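Local coordinates for protein LIN-41 (Caenorhabditis elegans, PDB 4UMG) that controls the onset of developmental plasticity as a TRIM-NHL protein, in which this filamin domain probably serves as a structural module, at residues K8-V13 and I113-T118; A75-P80 and L99-S104; T110-I113 and T118-S121. All coordinates share one frame; numbering follows the deposited sequence.

In this immunoglobulin-like filamin domain contacts 1 and 2 are buried and purely side-chain in character, with no hydrogen bond across either; contact 3 is partly buried and adds one backbone hydrogen bond of a hairpin. Contacts 1 and 3 both use strand 107-115, share I113 and T118, and have centres about 6 Å apart. Contact 2 lies about 17 Å from contact 1, centre to centre, yet the core is continuous: I113 CD1 meets L99 CD1 at 3.7 Å. Strand 73-78 of contact 2 also neighbours strand 107-115, tied to it through a probable hydrogen bond between F76 N and N112 O.

Contact 1 (K8-V13 and I113-T118); sequences KNSSIV and ILVKGT
I12 and I113 meet through their longer branches, and this is the closest touch between 8-13 and 113-118. I113 CD1 comes up to I12 CG1 at 3.8 Å and to I12 CD1 at 4.0 Å, so one methyl rests against both carbons of the longer I12 branch while the two side chains cross obliquely. In I12 that branch lies beside the backbone N (chi1 -61°) and then extends (chi2 159°), which brings its end nearer I113 than the first bond of the side chain would suggest. V30 and A75 pack against I113, and F17 and I28 against I12, placing I113 in the interior of the immunoglobulin-like filamin sandwich and I12 at its margin.

A second, looser meeting lies toward the hairpin end, where S10 OG approaches V115 CG2 at 4.5 Å. The hydroxyl's own partners lie outside the two segments: it is hydrogen-bonded to the backbone O of C6 and to the backbone N of R33, so a buried polar group is satisfied by main chain on the flank of the contact. V115 meanwhile packs against P5, L32, V73 and I120.

No backbone hydrogen bond passes between the segments. Within 113-118, V115 N to T118 O, at 2.8 Å, and T118 N to V115 O, at 3.0 Å, close a type I' turn in which K116 and G117 both have positive phi; S11 and V13 pair instead with Q31 and Y29 of strand 26-31.

With no hydrogen bond between the segments, their relation rests on shape and hydrophobic burial; the buried serine hydroxyl is paid for by partners beside the contact, and directional bonds are left to the strands and turns around it.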
loop_
_atom_site.group_PDB
_atom_site.type_symbol
_atom_site.label_atom_id
_atom_site.label_comp_id
_atom_site.label_asym_id
_atom_site.label_seq_id
_atom_site.Cartn_x
_atom_site.Cartn_y
_atom_site.Cartn_z
ATOM N N LYS A 8 3.962 -11.965 -5.614
ATOM C CA LYS A 8 5.282 -11.662 -6.177
ATOM C C LYS A 8 5.250 -10.795 -7.409
ATOM O O LYS A 8 6.237 -10.107 -7.689
ATOM C CB LYS A 8 6.103 -12.938 -6.432
ATOM C CG LYS A 8 5.600 -13.887 -7.487
ATOM C CD LYS A 8 6.387 -15.188 -7.363
ATOM C CE LYS A 8 5.949 -16.243 -8.343
ATOM N NZ LYS A 8 6.860 -17.420 -8.229
ATOM N N ASN A 9 4.128 -10.828 -8.171
ATOM C CA ASN A 9 4.024 -10.033 -9.385
ATOM C C ASN A 9 3.348 -8.686 -9.174
ATOM O O ASN A 9 3.316 -7.868 -10.103
ATOM C CB ASN A 9 3.283 -10.798 -10.516
ATOM C CG ASN A 9 4.053 -12.014 -11.031
ATOM O OD1 ASN A 9 5.234 -12.246 -10.706
ATOM N ND2 ASN A 9 3.399 -12.842 -11.822
ATOM N N SER A 10 2.742 -8.489 -7.998
ATOM C CA SER A 10 2.047 -7.247 -7.618
ATOM C C SER A 10 3.038 -6.276 -6.979
ATOM O O SER A 10 3.968 -6.704 -6.290
ATOM C CB SER A 10 0.866 -7.542 -6.698
ATOM O OG SER A 10 -0.026 -8.378 -7.421
ATOM N N SER A 11 2.880 -4.972 -7.230
ATOM C CA SER A 11 3.838 -4.006 -6.704
ATOM C C SER A 11 3.242 -2.636 -6.505
ATOM O O SER A 11 2.244 -2.297 -7.137
ATOM C CB SER A 11 5.006 -3.860 -7.682
ATOM O OG SER A 11 4.526 -3.467 -8.957
ATOM N N ILE A 12 3.937 -1.803 -5.733
ATOM C CA ILE A 12 3.544 -0.399 -5.553
ATOM C C ILE A 12 4.022 0.350 -6.803
ATOM O O ILE A 12 5.126 0.087 -7.298
ATOM C CB ILE A 12 4.158 0.188 -4.255
ATOM C CG1 ILE A 12 3.687 -0.576 -2.990
ATOM C CG2 ILE A 12 3.905 1.707 -4.153
ATOM C CD1 ILE A 12 4.604 -0.413 -1.737
ATOM N N VAL A 13 3.190 1.267 -7.306
ATOM C CA VAL A 13 3.485 2.090 -8.486
ATOM C C VAL A 13 4.353 3.286 -8.048
ATOM O O VAL A 13 3.884 4.158 -7.314
ATOM C CB VAL A 13 2.182 2.539 -9.201
ATOM C CG1 VAL A 13 2.477 3.439 -10.409
ATOM C CG2 VAL A 13 1.346 1.339 -9.624
ATOM N N ILE A 113 1.584 -4.802 2.428
ATOM C CA ILE A 113 0.434 -5.115 1.586
ATOM C C ILE A 113 0.568 -6.596 1.263
ATOM O O ILE A 113 1.625 -7.019 0.804
ATOM C CB ILE A 113 0.406 -4.261 0.304
ATOM C CG1 ILE A 113 0.474 -2.744 0.634
ATOM C CG2 ILE A 113 -0.843 -4.597 -0.551
ATOM C CD1 ILE A 113 1.148 -1.909 -0.523
ATOM N N LEU A 114 -0.475 -7.380 1.601
ATOM C CA LEU A 114 -0.520 -8.823 1.461
ATOM C C LEU A 114 -1.531 -9.236 0.428
ATOM O O LEU A 114 -2.676 -8.794 0.468
ATOM C CB LEU A 114 -0.905 -9.502 2.791
ATOM C CG LEU A 114 -0.208 -9.109 4.099
ATOM C CD1 LEU A 114 -0.694 -10.015 5.230
ATOM C CD2 LEU A 114 1.286 -9.217 4.019
ATOM N N VAL A 115 -1.105 -10.088 -0.505
ATOM C CA VAL A 115 -2.002 -10.632 -1.515
ATOM C C VAL A 115 -2.068 -12.121 -1.188
ATOM O O VAL A 115 -1.026 -12.785 -1.143
ATOM C CB VAL A 115 -1.512 -10.357 -2.974
ATOM C CG1 VAL A 115 -2.117 -11.349 -3.957
ATOM C CG2 VAL A 115 -1.852 -8.929 -3.386
ATOM N N LYS A 116 -3.276 -12.604 -0.833
ATOM C CA LYS A 116 -3.538 -14.009 -0.445
ATOM C C LYS A 116 -2.649 -14.416 0.742
ATOM O O LYS A 116 -2.148 -15.546 0.814
ATOM C CB LYS A 116 -3.388 -14.973 -1.619
ATOM C CG LYS A 116 -4.375 -14.724 -2.752
ATOM C CD LYS A 116 -4.024 -15.637 -3.920
ATOM C CE LYS A 116 -4.939 -15.406 -5.093
ATOM N NZ LYS A 116 -4.432 -16.088 -6.313
ATOM N N GLY A 117 -2.423 -13.456 1.628
ATOM C CA GLY A 117 -1.628 -13.689 2.834
ATOM C C GLY A 117 -0.138 -13.593 2.658
ATOM O O GLY A 117 0.603 -13.899 3.582
ATOM N N THR A 118 0.326 -13.160 1.491
ATOM C CA THR A 118 1.761 -13.044 1.240
ATOM C C THR A 118 2.149 -11.606 0.927
ATOM O O THR A 118 1.527 -11.021 0.049
ATOM C CB THR A 118 2.170 -13.962 0.046
ATOM O OG1 THR A 118 1.933 -15.320 0.404
ATOM C CG2 THR A 118 3.643 -13.762 -0.365
#

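Contact 2 (A75-P80 and L99-S104); sequences AFVISP and LSYYPS
A75 and V77 face L99 and Y101 across the interior of an immunoglobulin-like beta-sandwich, the fold of filamin repeats. Strands 73-78 and 96-101 are not bonded to each other: strand 84-91 lies between them in strand order, and A75 and L99 have their CA atoms 7.8 Å apart, a spacing bridged by side chains alone. The alternation of the strands brings every second residue inward, A75 and V77 from one, L99 and Y101 from the other.

The aromatic part of the contact belongs to V77 and Y101, whose side chains cross at about a right angle. V77 CG1 comes within 4.0 Å of Y101 CD2, while CG2 of the same valine lies over one face of the ring. Y101 holds its CG between the backbone N and the carbonyl carbon (chi1 75°), a crowded position that stands the ring up beside V77. M127 touches both residues, and I28 and I129 pack on the tyrosine as well.

The purely aliphatic part is simpler. With CG set anti to the carbonyl carbon (chi1 -61°), L99 presents its branched end to the one side-chain carbon of A75, and M89 packs against the leucine from strand 84-91. Both leucine methyls take part: A75 CB lies 3.8 Å from L99 CD1 and 3.9 Å from L99 CD2.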
loop_
_atom_site.group_PDB
_atom_site.type_symbol
_atom_site.label_atom_id
_atom_site.label_comp_id
_atom_site.label_asym_id
_atom_site.label_seq_id
_atom_site.Cartn_x
_atom_site.Cartn_y
_atom_site.Cartn_z
ATOM N N ALA A 75 -4.058 -4.475 3.429
ATOM C CA ALA A 75 -3.014 -3.459 3.519
ATOM C C ALA A 75 -3.076 -2.842 4.906
ATOM O O ALA A 75 -4.171 -2.540 5.396
ATOM C CB ALA A 75 -3.222 -2.388 2.460
ATOM N N PHE A 76 -1.930 -2.721 5.565
ATOM C CA PHE A 76 -1.932 -2.021 6.833
ATOM C C PHE A 76 -0.791 -1.036 6.923
ATOM O O PHE A 76 0.243 -1.200 6.284
ATOM C CB PHE A 76 -2.005 -2.907 8.057
ATOM C CG PHE A 76 -0.876 -3.859 8.118
ATOM C CD1 PHE A 76 0.344 -3.479 8.675
ATOM C CD2 PHE A 76 -1.049 -5.179 7.728
ATOM C CE1 PHE A 76 1.393 -4.387 8.757
ATOM C CE2 PHE A 76 -0.023 -6.098 7.868
ATOM C CZ PHE A 76 1.192 -5.694 8.369
ATOM N N VAL A 77 -0.985 -0.022 7.751
ATOM C CA VAL A 77 -0.040 1.040 7.996
ATOM C C VAL A 77 0.029 1.193 9.498
ATOM O O VAL A 77 -1.019 1.186 10.169
ATOM C CB VAL A 77 -0.454 2.354 7.316
ATOM C CG1 VAL A 77 0.367 3.548 7.822
ATOM C CG2 VAL A 77 -0.353 2.242 5.799
ATOM N N ILE A 78 1.258 1.188 10.022
ATOM C CA ILE A 78 1.533 1.350 11.448
ATOM C C ILE A 78 2.257 2.647 11.607
ATOM O O ILE A 78 3.229 2.908 10.890
ATOM C CB ILE A 78 2.388 0.203 11.999
ATOM C CG1 ILE A 78 1.830 -1.151 11.525
ATOM C CG2 ILE A 78 2.473 0.301 13.513
ATOM C CD1 ILE A 78 0.209 -1.383 11.844
ATOM N N SER A 79 1.826 3.463 12.583
ATOM C CA SER A 79 2.451 4.738 12.797
ATOM C C SER A 79 3.764 4.550 13.613
ATOM O O SER A 79 4.037 3.424 14.056
ATOM C CB SER A 79 1.446 5.669 13.493
ATOM O OG SER A 79 1.396 5.317 14.860
ATOM N N PRO A 80 4.587 5.626 13.801
ATOM C CA PRO A 80 5.852 5.493 14.540
ATOM C C PRO A 80 5.736 5.084 16.014
ATOM O O PRO A 80 6.735 4.656 16.600
ATOM C CB PRO A 80 6.487 6.892 14.411
ATOM C CG PRO A 80 5.784 7.536 13.290
ATOM C CD PRO A 80 4.405 7.006 13.309
ATOM N N LEU A 99 -4.632 3.036 -2.155
ATOM C CA LEU A 99 -4.587 2.886 -0.716
ATOM C C LEU A 99 -4.480 4.274 -0.119
ATOM O O LEU A 99 -3.598 5.032 -0.515
ATOM C CB LEU A 99 -3.358 2.084 -0.311
ATOM C CG LEU A 99 -3.270 0.653 -0.858
ATOM C CD1 LEU A 99 -2.067 -0.049 -0.267
ATOM C CD2 LEU A 99 -4.504 -0.166 -0.511
ATOM N N SER A 100 -5.427 4.647 0.730
ATOM C CA SER A 100 -5.436 5.982 1.311
ATOM C C SER A 100 -5.307 5.934 2.809
ATOM O O SER A 100 -5.906 5.077 3.456
ATOM C CB SER A 100 -6.717 6.733 0.926
ATOM O OG SER A 100 -6.657 7.057 -0.449
ATOM N N TYR A 101 -4.476 6.819 3.369
ATOM C CA TYR A 101 -4.306 6.894 4.805
ATOM C C TYR A 101 -4.002 8.320 5.253
ATOM O O TYR A 101 -3.601 9.158 4.446
ATOM C CB TYR A 101 -3.242 5.881 5.299
ATOM C CG TYR A 101 -1.827 6.305 4.985
ATOM C CD1 TYR A 101 -1.278 6.095 3.718
ATOM C CD2 TYR A 101 -1.011 6.862 5.967
ATOM C CE1 TYR A 101 0.040 6.455 3.434
ATOM C CE2 TYR A 101 0.277 7.297 5.673
ATOM C CZ TYR A 101 0.803 7.083 4.406
ATOM O OH TYR A 101 2.080 7.477 4.109
ATOM N N TYR A 102 -4.181 8.599 6.545
ATOM C CA TYR A 102 -3.967 9.952 7.093
ATOM C C TYR A 102 -2.927 9.876 8.204
ATOM O O TYR A 102 -3.238 9.381 9.295
ATOM C CB TYR A 102 -5.279 10.477 7.636
ATOM C CG TYR A 102 -5.224 11.902 8.126
ATOM C CD1 TYR A 102 -5.454 12.966 7.258
ATOM C CD2 TYR A 102 -5.032 12.189 9.475
ATOM C CE1 TYR A 102 -5.451 14.281 7.715
ATOM C CE2 TYR A 102 -5.087 13.502 9.951
ATOM C CZ TYR A 102 -5.309 14.543 9.064
ATOM O OH TYR A 102 -5.326 15.846 9.498
ATOM N N PRO A 103 -1.667 10.282 7.917
ATOM C CA PRO A 103 -0.623 10.214 8.947
ATOM C C PRO A 103 -0.724 11.416 9.879
ATOM O O PRO A 103 -0.409 12.528 9.458
ATOM C CB PRO A 103 0.673 10.198 8.143
ATOM C CG PRO A 103 0.330 10.874 6.844
ATOM C CD PRO A 103 -1.154 10.849 6.653
ATOM N N SER A 104 -1.172 11.195 11.131
ATOM C CA SER A 104 -1.391 12.316 12.072
ATOM C C SER A 104 -0.110 12.845 12.709
ATOM O O SER A 104 -0.068 13.987 13.168
ATOM C CB SER A 104 -2.395 11.913 13.150
ATOM O OG SER A 104 -1.813 11.068 14.130
#

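Contact 3 (T110-I113 and T118-S121); sequences TLNI and TPIS
I120 packs against I113 by main chain and side chain together, and this is the tight half of the contact. I120 N donates to I113 O at 2.8 Å, with an N-H...O angle of 158°. P119 CA lies 3.4 Å from the same I113 O, its C-H directed at the oxygen in a weak CA-H...O contact. On the apolar side, I120 CD1 lies 3.8 Å from both CB and CD1 of I113. With CG1 of I120 between its backbone N and carbonyl carbon (chi1 64°), I120 CG1 passes 3.6 Å from I113 O and the branch runs on to the partner's side chain. Cut back to an alanine, I120 would probably leave a gap beside I113 CB and CD1 and take from V30 and V115 a surface they pack on.

The looser side faces outward, where N112 OD1 merely rests near P119 CB at 3.7 Å, without a hydrogen bond, and T118 points away.

The pair belongs to the beta hairpin of strands 107-115 and 118-130. Strand 73-78 flanks 107-115 through A75 and F76, strand 26-31 covers both isoleucines with V30, and strand 11-12 brings I12 onto L111 and S11 onto S121.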
loop_
_atom_site.group_PDB
_atom_site.type_symbol
_atom_site.label_atom_id
_atom_site.label_comp_id
_atom_site.label_asym_id
_atom_site.label_seq_id
_atom_site.Cartn_x
_atom_site.Cartn_y
_atom_site.Cartn_z
ATOM N N THR A 110 5.219 2.202 8.940
ATOM C CA THR A 110 5.454 0.888 8.373
ATOM C C THR A 110 4.294 0.573 7.472
ATOM O O THR A 110 3.154 0.743 7.887
ATOM C CB THR A 110 5.546 -0.174 9.450
ATOM O OG1 THR A 110 6.496 0.245 10.425
ATOM C CG2 THR A 110 5.982 -1.519 8.883
ATOM N N LEU A 111 4.582 0.061 6.267
ATOM C CA LEU A 111 3.541 -0.326 5.330
ATOM C C LEU A 111 3.730 -1.771 4.977
ATOM O O LEU A 111 4.862 -2.194 4.703
ATOM C CB LEU A 111 3.702 0.493 4.039
ATOM C CG LEU A 111 2.834 0.090 2.831
ATOM C CD1 LEU A 111 1.330 0.309 3.095
ATOM C CD2 LEU A 111 3.273 0.824 1.580
ATOM N N ASN A 112 2.644 -2.524 4.966
ATOM C CA ASN A 112 2.692 -3.905 4.451
ATOM C C ASN A 112 1.440 -4.161 3.612
ATOM O O ASN A 112 0.363 -3.742 4.000
ATOM C CB ASN A 112 2.906 -4.974 5.557
ATOM C CG ASN A 112 3.530 -6.266 5.019
ATOM O OD1 ASN A 112 3.728 -6.404 3.820
ATOM N ND2 ASN A 112 3.886 -7.235 5.887
ATOM N N ILE A 113 1.584 -4.802 2.428
ATOM C CA ILE A 113 0.434 -5.115 1.586
ATOM C C ILE A 113 0.568 -6.596 1.263
ATOM O O ILE A 113 1.625 -7.019 0.804
ATOM C CB ILE A 113 0.406 -4.261 0.304
ATOM C CG1 ILE A 113 0.474 -2.744 0.634
ATOM C CG2 ILE A 113 -0.843 -4.597 -0.551
ATOM C CD1 ILE A 113 1.148 -1.909 -0.523
ATOM N N THR A 118 0.326 -13.160 1.491
ATOM C CA THR A 118 1.761 -13.044 1.240
ATOM C C THR A 118 2.149 -11.606 0.927
ATOM O O THR A 118 1.527 -11.021 0.049
ATOM C CB THR A 118 2.170 -13.962 0.046
ATOM O OG1 THR A 118 1.933 -15.320 0.404
ATOM C CG2 THR A 118 3.643 -13.762 -0.365
ATOM N N PRO A 119 3.229 -11.055 1.527
ATOM C CA PRO A 119 3.639 -9.671 1.188
ATOM C C PRO A 119 3.933 -9.502 -0.292
ATOM O O PRO A 119 4.558 -10.399 -0.903
ATOM C CB PRO A 119 4.915 -9.458 2.004
ATOM C CG PRO A 119 4.758 -10.408 3.195
ATOM C CD PRO A 119 4.079 -11.626 2.595
ATOM N N ILE A 120 3.487 -8.369 -0.877
ATOM C CA ILE A 120 3.758 -8.129 -2.292
ATOM C C ILE A 120 5.208 -7.757 -2.485
ATOM O O ILE A 120 5.914 -7.542 -1.497
ATOM C CB ILE A 120 2.807 -7.089 -2.900
ATOM C CG1 ILE A 120 2.983 -5.665 -2.244
ATOM C CG2 ILE A 120 1.366 -7.617 -2.833
ATOM C CD1 ILE A 120 2.330 -4.511 -3.018
ATOM N N SER A 121 5.652 -7.612 -3.760
ATOM C CA SER A 121 7.049 -7.240 -3.997
ATOM C C SER A 121 7.338 -5.900 -3.328
ATOM O O SER A 121 6.551 -4.959 -3.435
ATOM C CB SER A 121 7.342 -7.164 -5.494
ATOM O OG SER A 121 6.616 -6.100 -6.073
#